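Local atomic coordinates of putative LacI-family transcriptional regulator (Bacteroides fragilis, PDB entry 3GBV), a protein that probably regulates transcription as a LacI-family DNA-binding repressor or activator, with a periplasmic-binding-protein-like domain that may sense a small effector molecule. Residues A[13-18]-A[26-31]; A[254-259]-A[279-284]. All coordinates share one frame; numbering follows the deposited sequence.

Contact 1. Residues A[13-18]-A[26-31]; sequences CLLPKH and DVQKGI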
ATOM      1  N   CYS A  13      24.496  -8.332 -10.366  1.00 31.43           N
ATOM      2  CA  CYS A  13      23.110  -8.649 -10.032  1.00 33.12           C
ATOM      3  C   CYS A  13      22.653  -9.847 -10.855  1.00 32.26           C
ATOM      4  O   CYS A  13      22.482  -9.747 -12.067  1.00 34.47           O
ATOM      5  CB  CYS A  13      22.208  -7.443 -10.317  1.00 32.72           C
ATOM      6  SG  CYS A  13      22.824  -5.883  -9.611  1.00 34.11           S
ATOM      7  N   LEU A  14      22.457 -10.980 -10.192  1.00 31.43           N
ATOM      8  CA  LEU A  14      22.046 -12.200 -10.880  1.00 30.85           C
ATOM      9  C   LEU A  14      20.546 -12.430 -10.730  1.00 30.46           C
ATOM     10  O   LEU A  14      20.050 -12.711  -9.637  1.00 30.24           O
ATOM     11  CB  LEU A  14      22.839 -13.384 -10.322  1.00 31.92           C
ATOM     12  CG  LEU A  14      22.794 -14.713 -11.077  1.00 33.45           C
ATOM     13  CD1 LEU A  14      23.291 -14.512 -12.506  1.00 33.39           C
ATOM     14  CD2 LEU A  14      23.655 -15.747 -10.338  1.00 32.08           C
ATOM     15  N   LEU A  15      19.828 -12.295 -11.840  1.00 29.09           N
ATOM     16  CA  LEU A  15      18.382 -12.459 -11.851  1.00 28.65           C
ATOM     17  C   LEU A  15      17.960 -13.476 -12.908  1.00 28.77           C
ATOM     18  O   LEU A  15      18.696 -13.739 -13.863  1.00 28.62           O
ATOM     19  CB  LEU A  15      17.711 -11.119 -12.164  1.00 28.17           C
ATOM     20  CG  LEU A  15      18.078  -9.897 -11.321  1.00 29.85           C
ATOM     21  CD1 LEU A  15      17.522  -8.647 -11.986  1.00 28.14           C
ATOM     22  CD2 LEU A  15      17.532 -10.052  -9.918  1.00 30.44           C
ATOM     23  N   PRO A  16      16.771 -14.072 -12.744  1.00 29.39           N
ATOM     24  CA  PRO A  16      16.256 -15.061 -13.699  1.00 29.90           C
ATOM     25  C   PRO A  16      15.975 -14.427 -15.062  1.00 31.35           C
ATOM     26  O   PRO A  16      15.438 -13.319 -15.135  1.00 29.86           O
ATOM     27  CB  PRO A  16      14.960 -15.540 -13.041  1.00 30.23           C
ATOM     28  CG  PRO A  16      15.205 -15.335 -11.578  1.00 28.48           C
ATOM     29  CD  PRO A  16      15.902 -13.994 -11.554  1.00 29.32           C
ATOM     30  N   LYS A  17      16.338 -15.121 -16.139  1.00 33.58           N
ATOM     31  CA  LYS A  17      16.065 -14.610 -17.479  1.00 36.12           C
ATOM     32  C   LYS A  17      14.564 -14.358 -17.533  1.00 35.13           C
ATOM     33  O   LYS A  17      13.786 -15.074 -16.903  1.00 33.90           O
ATOM     34  CB  LYS A  17      16.453 -15.638 -18.554  1.00 38.51           C
ATOM     35  CG  LYS A  17      17.957 -15.783 -18.802  1.00 43.05           C
ATOM     36  CD  LYS A  17      18.250 -16.961 -19.735  1.00 47.10           C
ATOM     37  CE  LYS A  17      19.749 -17.158 -19.970  1.00 48.17           C
ATOM     38  NZ  LYS A  17      20.045 -18.484 -20.608  1.00 49.72           N
ATOM     39  N   HIS A  18      14.159 -13.340 -18.283  1.00 35.82           N
ATOM     40  CA  HIS A  18      12.749 -12.995 -18.395  1.00 36.15           C
ATOM     41  C   HIS A  18      12.503 -12.088 -19.599  1.00 37.37           C
ATOM     42  O   HIS A  18      13.444 -11.658 -20.264  1.00 37.77           O
ATOM     43  CB  HIS A  18      12.293 -12.280 -17.121  1.00 34.37           C
ATOM     44  CG  HIS A  18      12.975 -10.967 -16.888  1.00 34.74           C
ATOM     45  ND1 HIS A  18      14.263 -10.868 -16.409  1.00 34.24           N
ATOM     46  CD2 HIS A  18      12.561  -9.696 -17.112  1.00 34.68           C
ATOM     47  CE1 HIS A  18      14.615  -9.597 -16.348  1.00 34.06           C
ATOM     48  NE2 HIS A  18      13.599  -8.864 -16.771  1.00 34.37           N
ATOM     49  N   ASP A  26      10.909  -4.438 -13.129  1.00 30.44           N
ATOM     50  CA  ASP A  26      10.800  -3.387 -12.129  1.00 29.87           C
ATOM     51  C   ASP A  26      11.987  -3.394 -11.158  1.00 29.44           C
ATOM     52  O   ASP A  26      12.506  -2.338 -10.788  1.00 26.78           O
ATOM     53  CB  ASP A  26       9.486  -3.522 -11.372  1.00 31.11           C
ATOM     54  CG  ASP A  26       8.298  -3.070 -12.198  1.00 35.17           C
ATOM     55  OD1 ASP A  26       8.376  -1.965 -12.778  1.00 34.68           O
ATOM     56  OD2 ASP A  26       7.286  -3.809 -12.262  1.00 37.00           O
ATOM     57  N   VAL A  27      12.414  -4.586 -10.749  1.00 27.86           N
ATOM     58  CA  VAL A  27      13.556  -4.705  -9.850  1.00 27.03           C
ATOM     59  C   VAL A  27      14.771  -4.105 -10.554  1.00 26.67           C
ATOM     60  O   VAL A  27      15.602  -3.439  -9.927  1.00 25.28           O
ATOM     61  CB  VAL A  27      13.859  -6.179  -9.516  1.00 26.30           C
ATOM     62  CG1 VAL A  27      15.119  -6.274  -8.652  1.00 26.14           C
ATOM     63  CG2 VAL A  27      12.662  -6.803  -8.805  1.00 24.04           C
ATOM     64  N   GLN A  28      14.865  -4.331 -11.860  1.00 25.95           N
ATOM     65  CA  GLN A  28      15.985  -3.807 -12.628  1.00 29.70           C
ATOM     66  C   GLN A  28      15.943  -2.285 -12.722  1.00 31.19           C
ATOM     67  O   GLN A  28      16.988  -1.632 -12.654  1.00 29.83           O
ATOM     68  CB  GLN A  28      16.029  -4.449 -14.016  1.00 29.88           C
ATOM     69  CG  GLN A  28      16.687  -5.822 -14.005  1.00 30.63           C
ATOM     70  CD  GLN A  28      16.674  -6.504 -15.365  1.00 34.70           C
ATOM     71  OE1 GLN A  28      16.565  -5.850 -16.402  1.00 32.71           O
ATOM     72  NE2 GLN A  28      16.804  -7.825 -15.362  1.00 32.26           N
ATOM     73  N   LYS A  29      14.746  -1.719 -12.873  1.00 32.88           N
ATOM     74  CA  LYS A  29      14.618  -0.269 -12.917  1.00 36.12           C
ATOM     75  C   LYS A  29      15.146   0.234 -11.581  1.00 35.69           C
ATOM     76  O   LYS A  29      15.913   1.196 -11.527  1.00 35.31           O
ATOM     77  CB  LYS A  29      13.153   0.170 -13.084  1.00 39.72           C
ATOM     78  CG  LYS A  29      12.541  -0.135 -14.450  1.00 43.56           C
ATOM     79  CD  LYS A  29      11.226   0.617 -14.660  1.00 47.16           C
ATOM     80  CE  LYS A  29      10.530   0.181 -15.950  1.00 48.88           C
ATOM     81  NZ  LYS A  29      11.420   0.302 -17.150  1.00 51.15           N
ATOM     82  N   GLY A  30      14.745  -0.441 -10.505  1.00 34.43           N
ATOM     83  CA  GLY A  30      15.194  -0.054  -9.180  1.00 33.76           C
ATOM     84  C   GLY A  30      16.706   0.031  -9.121  1.00 33.38           C
ATOM     85  O   GLY A  30      17.259   1.029  -8.665  1.00 34.10           O
ATOM     86  N   ILE A  31      17.369  -1.023  -9.586  1.00 31.67           N
ATOM     87  CA  ILE A  31      18.822  -1.081  -9.596  1.00 32.02           C
ATOM     88  C   ILE A  31      19.395   0.098 -10.385  1.00 33.63           C
ATOM     89  O   ILE A  31      20.341   0.757  -9.943  1.00 31.28           O
ATOM     90  CB  ILE A  31      19.310  -2.410 -10.228  1.00 30.75           C
ATOM     91  CG1 ILE A  31      18.976  -3.589  -9.299  1.00 30.85           C
ATOM     92  CG2 ILE A  31      20.801  -2.348 -10.492  1.00 29.97           C
ATOM     93  CD1 ILE A  31      19.116  -4.953  -9.968  1.00 28.64           C
TER
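Between residues 13-18 and 26-31 the backbones come closest at C13 and I31, whose CA atoms are 8.7 Å apart, with the helix lying against the strand's side-chain face. This is the first strand-helix step of a beta-alpha-beta unit, continued by strand 43-50, in one lobe of a periplasmic-binding-protein fold. The apolar end is simple: the C13 sulfur SG meets the terminal methyl CD1 of I31 at 3.8 Å. M74 of the adjoining strand touches C13, L15 and I31, so this pair is part of the layer between sheet and helix.

One helical turn earlier the chemistry becomes mixed. Q28 extends its chain beyond CG (chi2 177°) and runs alongside L15 in the opposing direction, so that its CG lies 3.6 Å from the leucine methyl CD1. Its amide then arrives at H18, at the rim of the imidazole near the ring plane, with the two planes turned 67° to each other. H49 also touches Q28, and both H49 and W24 set their rings against that of H18 at steep angles.

H18 follows the C-terminal end of the strand, where loops of this fold commonly border the cleft between lobes. The ring turns its CE1 edge to the Q28 amide, although the very short approach modelled there is doubtful in detail. A bond back onto its own chain fixes how the imidazole is turned: ND1 donates to the carbonyl O of P16 over 3.0 Å, nearly straight at 158°.

Contact 2. Residues A[254-259]-A[279-284]; sequences PELQGF and NYMPID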
ATOM      1  N   PRO A 254       8.787  -4.075  -6.024  1.00 27.06           N
ATOM      2  CA  PRO A 254      10.016  -4.607  -6.625  1.00 26.52           C
ATOM      3  C   PRO A 254      11.035  -3.506  -6.910  1.00 27.87           C
ATOM      4  O   PRO A 254      12.245  -3.716  -6.752  1.00 27.34           O
ATOM      5  CB  PRO A 254       9.515  -5.290  -7.896  1.00 26.94           C
ATOM      6  CG  PRO A 254       8.234  -4.537  -8.222  1.00 26.31           C
ATOM      7  CD  PRO A 254       7.612  -4.364  -6.868  1.00 25.39           C
ATOM      8  N   GLU A 255      10.554  -2.332  -7.322  1.00 27.66           N
ATOM      9  CA  GLU A 255      11.457  -1.211  -7.611  1.00 30.21           C
ATOM     10  C   GLU A 255      12.347  -0.929  -6.397  1.00 28.27           C
ATOM     11  O   GLU A 255      13.569  -0.853  -6.517  1.00 26.73           O
ATOM     12  CB  GLU A 255      10.674   0.070  -7.959  1.00 32.58           C
ATOM     13  CG  GLU A 255       9.631  -0.059  -9.074  1.00 38.60           C
ATOM     14  CD  GLU A 255       8.303  -0.683  -8.610  1.00 43.02           C
ATOM     15  OE1 GLU A 255       8.141  -0.949  -7.394  1.00 42.45           O
ATOM     16  OE2 GLU A 255       7.416  -0.901  -9.470  1.00 43.95           O
ATOM     17  N   LEU A 256      11.720  -0.777  -5.230  1.00 28.20           N
ATOM     18  CA  LEU A 256      12.433  -0.497  -3.986  1.00 29.87           C
ATOM     19  C   LEU A 256      13.357  -1.640  -3.558  1.00 30.43           C
ATOM     20  O   LEU A 256      14.411  -1.400  -2.960  1.00 30.65           O
ATOM     21  CB  LEU A 256      11.439  -0.199  -2.860  1.00 30.08           C
ATOM     22  CG  LEU A 256      11.997   0.282  -1.513  1.00 32.15           C
ATOM     23  CD1 LEU A 256      12.832   1.544  -1.714  1.00 28.41           C
ATOM     24  CD2 LEU A 256      10.835   0.559  -0.559  1.00 30.58           C
ATOM     25  N   GLN A 257      12.978  -2.880  -3.855  1.00 28.42           N
ATOM     26  CA  GLN A 257      13.829  -4.002  -3.483  1.00 27.47           C
ATOM     27  C   GLN A 257      15.149  -3.936  -4.246  1.00 27.24           C
ATOM     28  O   GLN A 257      16.209  -4.228  -3.695  1.00 25.73           O
ATOM     29  CB  GLN A 257      13.135  -5.333  -3.763  1.00 25.91           C
ATOM     30  CG  GLN A 257      12.033  -5.664  -2.774  1.00 27.47           C
ATOM     31  CD  GLN A 257      11.404  -7.019  -3.021  1.00 24.83           C
ATOM     32  OE1 GLN A 257      12.095  -7.997  -3.274  1.00 24.99           O
ATOM     33  NE2 GLN A 257      10.086  -7.083  -2.927  1.00 23.40           N
ATOM     34  N   GLY A 258      15.082  -3.558  -5.516  1.00 26.65           N
ATOM     35  CA  GLY A 258      16.296  -3.471  -6.311  1.00 28.49           C
ATOM     36  C   GLY A 258      17.125  -2.280  -5.865  1.00 28.42           C
ATOM     37  O   GLY A 258      18.344  -2.371  -5.686  1.00 26.01           O
ATOM     38  N   PHE A 259      16.450  -1.154  -5.681  1.00 27.78           N
ATOM     39  CA  PHE A 259      17.115   0.057  -5.249  1.00 30.18           C
ATOM     40  C   PHE A 259      17.842  -0.212  -3.929  1.00 30.22           C
ATOM     41  O   PHE A 259      19.040   0.038  -3.810  1.00 28.49           O
ATOM     42  CB  PHE A 259      16.092   1.176  -5.063  1.00 31.68           C
ATOM     43  CG  PHE A 259      16.706   2.507  -4.772  1.00 34.26           C
ATOM     44  CD1 PHE A 259      17.155   3.319  -5.809  1.00 33.40           C
ATOM     45  CD2 PHE A 259      16.882   2.931  -3.459  1.00 32.94           C
ATOM     46  CE1 PHE A 259      17.772   4.539  -5.549  1.00 35.20           C
ATOM     47  CE2 PHE A 259      17.498   4.150  -3.186  1.00 35.43           C
ATOM     48  CZ  PHE A 259      17.947   4.956  -4.238  1.00 35.35           C
ATOM     49  N   ASN A 279      14.981  -7.492   5.711  1.00 35.40           N
ATOM     50  CA  ASN A 279      14.205  -6.329   5.311  1.00 32.49           C
ATOM     51  C   ASN A 279      12.926  -6.838   4.654  1.00 30.33           C
ATOM     52  O   ASN A 279      12.872  -7.058   3.439  1.00 27.28           O
ATOM     53  CB  ASN A 279      15.019  -5.486   4.340  1.00 32.69           C
ATOM     54  CG  ASN A 279      16.302  -4.995   4.959  1.00 34.16           C
ATOM     55  OD1 ASN A 279      16.325  -3.954   5.616  1.00 34.71           O
ATOM     56  ND2 ASN A 279      17.376  -5.761   4.788  1.00 35.28           N
ATOM     57  N   TYR A 280      11.914  -7.061   5.483  1.00 26.25           N
ATOM     58  CA  TYR A 280      10.639  -7.550   5.005  1.00 24.46           C
ATOM     59  C   TYR A 280       9.881  -6.419   4.332  1.00 22.12           C
ATOM     60  O   TYR A 280       9.628  -5.381   4.933  1.00 19.30           O
ATOM     61  CB  TYR A 280       9.830  -8.145   6.168  1.00 25.83           C
ATOM     62  CG  TYR A 280      10.336  -9.502   6.628  1.00 27.52           C
ATOM     63  CD1 TYR A 280      10.569 -10.528   5.708  1.00 26.35           C
ATOM     64  CD2 TYR A 280      10.548  -9.770   7.982  1.00 28.22           C
ATOM     65  CE1 TYR A 280      10.995 -11.785   6.120  1.00 28.66           C
ATOM     66  CE2 TYR A 280      10.975 -11.027   8.413  1.00 28.66           C
ATOM     67  CZ  TYR A 280      11.194 -12.030   7.478  1.00 31.32           C
ATOM     68  OH  TYR A 280      11.593 -13.279   7.897  1.00 33.73           O
HETATM   69  N   MSE A 281       9.545  -6.623   3.067  1.00 21.80           N
HETATM   70  CA  MSE A 281       8.817  -5.625   2.287  1.00 21.92           C
HETATM   71  C   MSE A 281       7.332  -5.665   2.645  1.00 22.93           C
HETATM   72  O   MSE A 281       6.850  -6.648   3.198  1.00 21.10           O
HETATM   73  CB  MSE A 281       9.009  -5.901   0.795  1.00 22.63           C
HETATM   74  CG  MSE A 281      10.480  -5.927   0.380  1.00 21.98           C
HETATM   75 SE   MSE A 281      11.256  -4.157   0.809  1.00 40.95          SE
HETATM   76  CE  MSE A 281      10.440  -2.958  -0.510  1.00 21.01           C
ATOM     77  N   PRO A 282       6.587  -4.598   2.330  1.00 23.35           N
ATOM     78  CA  PRO A 282       5.156  -4.579   2.652  1.00 23.81           C
ATOM     79  C   PRO A 282       4.304  -5.543   1.831  1.00 23.74           C
ATOM     80  O   PRO A 282       4.704  -5.986   0.752  1.00 22.06           O
ATOM     81  CB  PRO A 282       4.769  -3.121   2.411  1.00 25.03           C
ATOM     82  CG  PRO A 282       5.676  -2.718   1.305  1.00 25.02           C
ATOM     83  CD  PRO A 282       7.002  -3.332   1.700  1.00 24.64           C
ATOM     84  N   ILE A 283       3.134  -5.871   2.376  1.00 22.76           N
ATOM     85  CA  ILE A 283       2.167  -6.758   1.734  1.00 21.97           C
ATOM     86  C   ILE A 283       1.002  -5.844   1.324  1.00 22.45           C
ATOM     87  O   ILE A 283      -0.016  -5.754   2.013  1.00 22.19           O
ATOM     88  CB  ILE A 283       1.721  -7.847   2.750  1.00 23.51           C
ATOM     89  CG1 ILE A 283       2.946  -8.691   3.146  1.00 20.08           C
ATOM     90  CG2 ILE A 283       0.615  -8.714   2.174  1.00 19.99           C
ATOM     91  CD1 ILE A 283       2.750  -9.490   4.413  1.00 21.17           C
ATOM     92  N   ASP A 284       1.180  -5.143   0.206  1.00 21.94           N
ATOM     93  CA  ASP A 284       0.178  -4.202  -0.281  1.00 23.03           C
ATOM     94  C   ASP A 284      -0.991  -4.824  -1.036  1.00 23.14           C
ATOM     95  O   ASP A 284      -0.806  -5.639  -1.944  1.00 20.33           O
ATOM     96  CB  ASP A 284       0.828  -3.137  -1.176  1.00 21.72           C
ATOM     97  CG  ASP A 284       1.860  -2.294  -0.435  1.00 23.35           C
ATOM     98  OD1 ASP A 284       1.653  -2.024   0.767  1.00 21.17           O
ATOM     99  OD2 ASP A 284       2.870  -1.891  -1.064  1.00 21.91           O
TER
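M281, a selenomethionine, folds back at chi2 (-60°) and again at chi3 (-71°), and this double bend curls its end around toward L256 and Q257 on the first turns of helix 254-270. L256 in turn carries CG anti to its own backbone nitrogen (chi1 -173°), which places its branch beside the methyl CE of M281. That methyl makes the leucine half of the encounter. It sits 3.5 Å from L256 CD2 and 3.7 Å from L256 CG, and CB of the same leucine is close behind at 3.8 Å, so one methyl is laid along most of the leucine side chain.

Q257 meets the other part of the bent chain. Its CG packs at 3.5 Å on CG of M281 and is 4.0 Å from the selenium SE, an aliphatic contact at the methylene, with the amide carbon CD close by. Its CB leaves the helix obliquely, but the extended chain beyond CG brings the far end nearer to M281. No hydrogen bond links the two segments; the join is made by van der Waals contact.

The surroundings show a chain passing between lobes. At one end, N279 and M281 bond through their backbones to G114 at the end of strand 111-114, while at the other D284 pairs with A251 of the second sheet and its OD2 accepts bonds from Q253 and Y294. P282 and I283 pack on Y293 of the second subunit. Helix 254-270 is therefore held between this crossing segment and helix 23-37, against which P254 and F259 rest.

Taken together, contacts 1 and 2 illustrate how two packed helices, 23-37 and 254-270, are each tied to a different element. Their centres lie about 13 Å apart and both reach the same parallel sheet, contact 1 through strand 9-16, one strand in from the edge at 43-50, and contact 2 at M281, in the segment that carries edge strand 278-280. The helices join them directly: V27 CG2 packs on P254 CB at 3.6 Å, with D26 and G30 also in touch. Both contacts are largely buried, though L256 is exposed. Contact 1 combines one apolar pair, C13-I31, with a polar glutamine between leucine and histidine, whereas contact 2 is carried by one bent selenomethionine side chain near the interlobe crossing and the subunit interface.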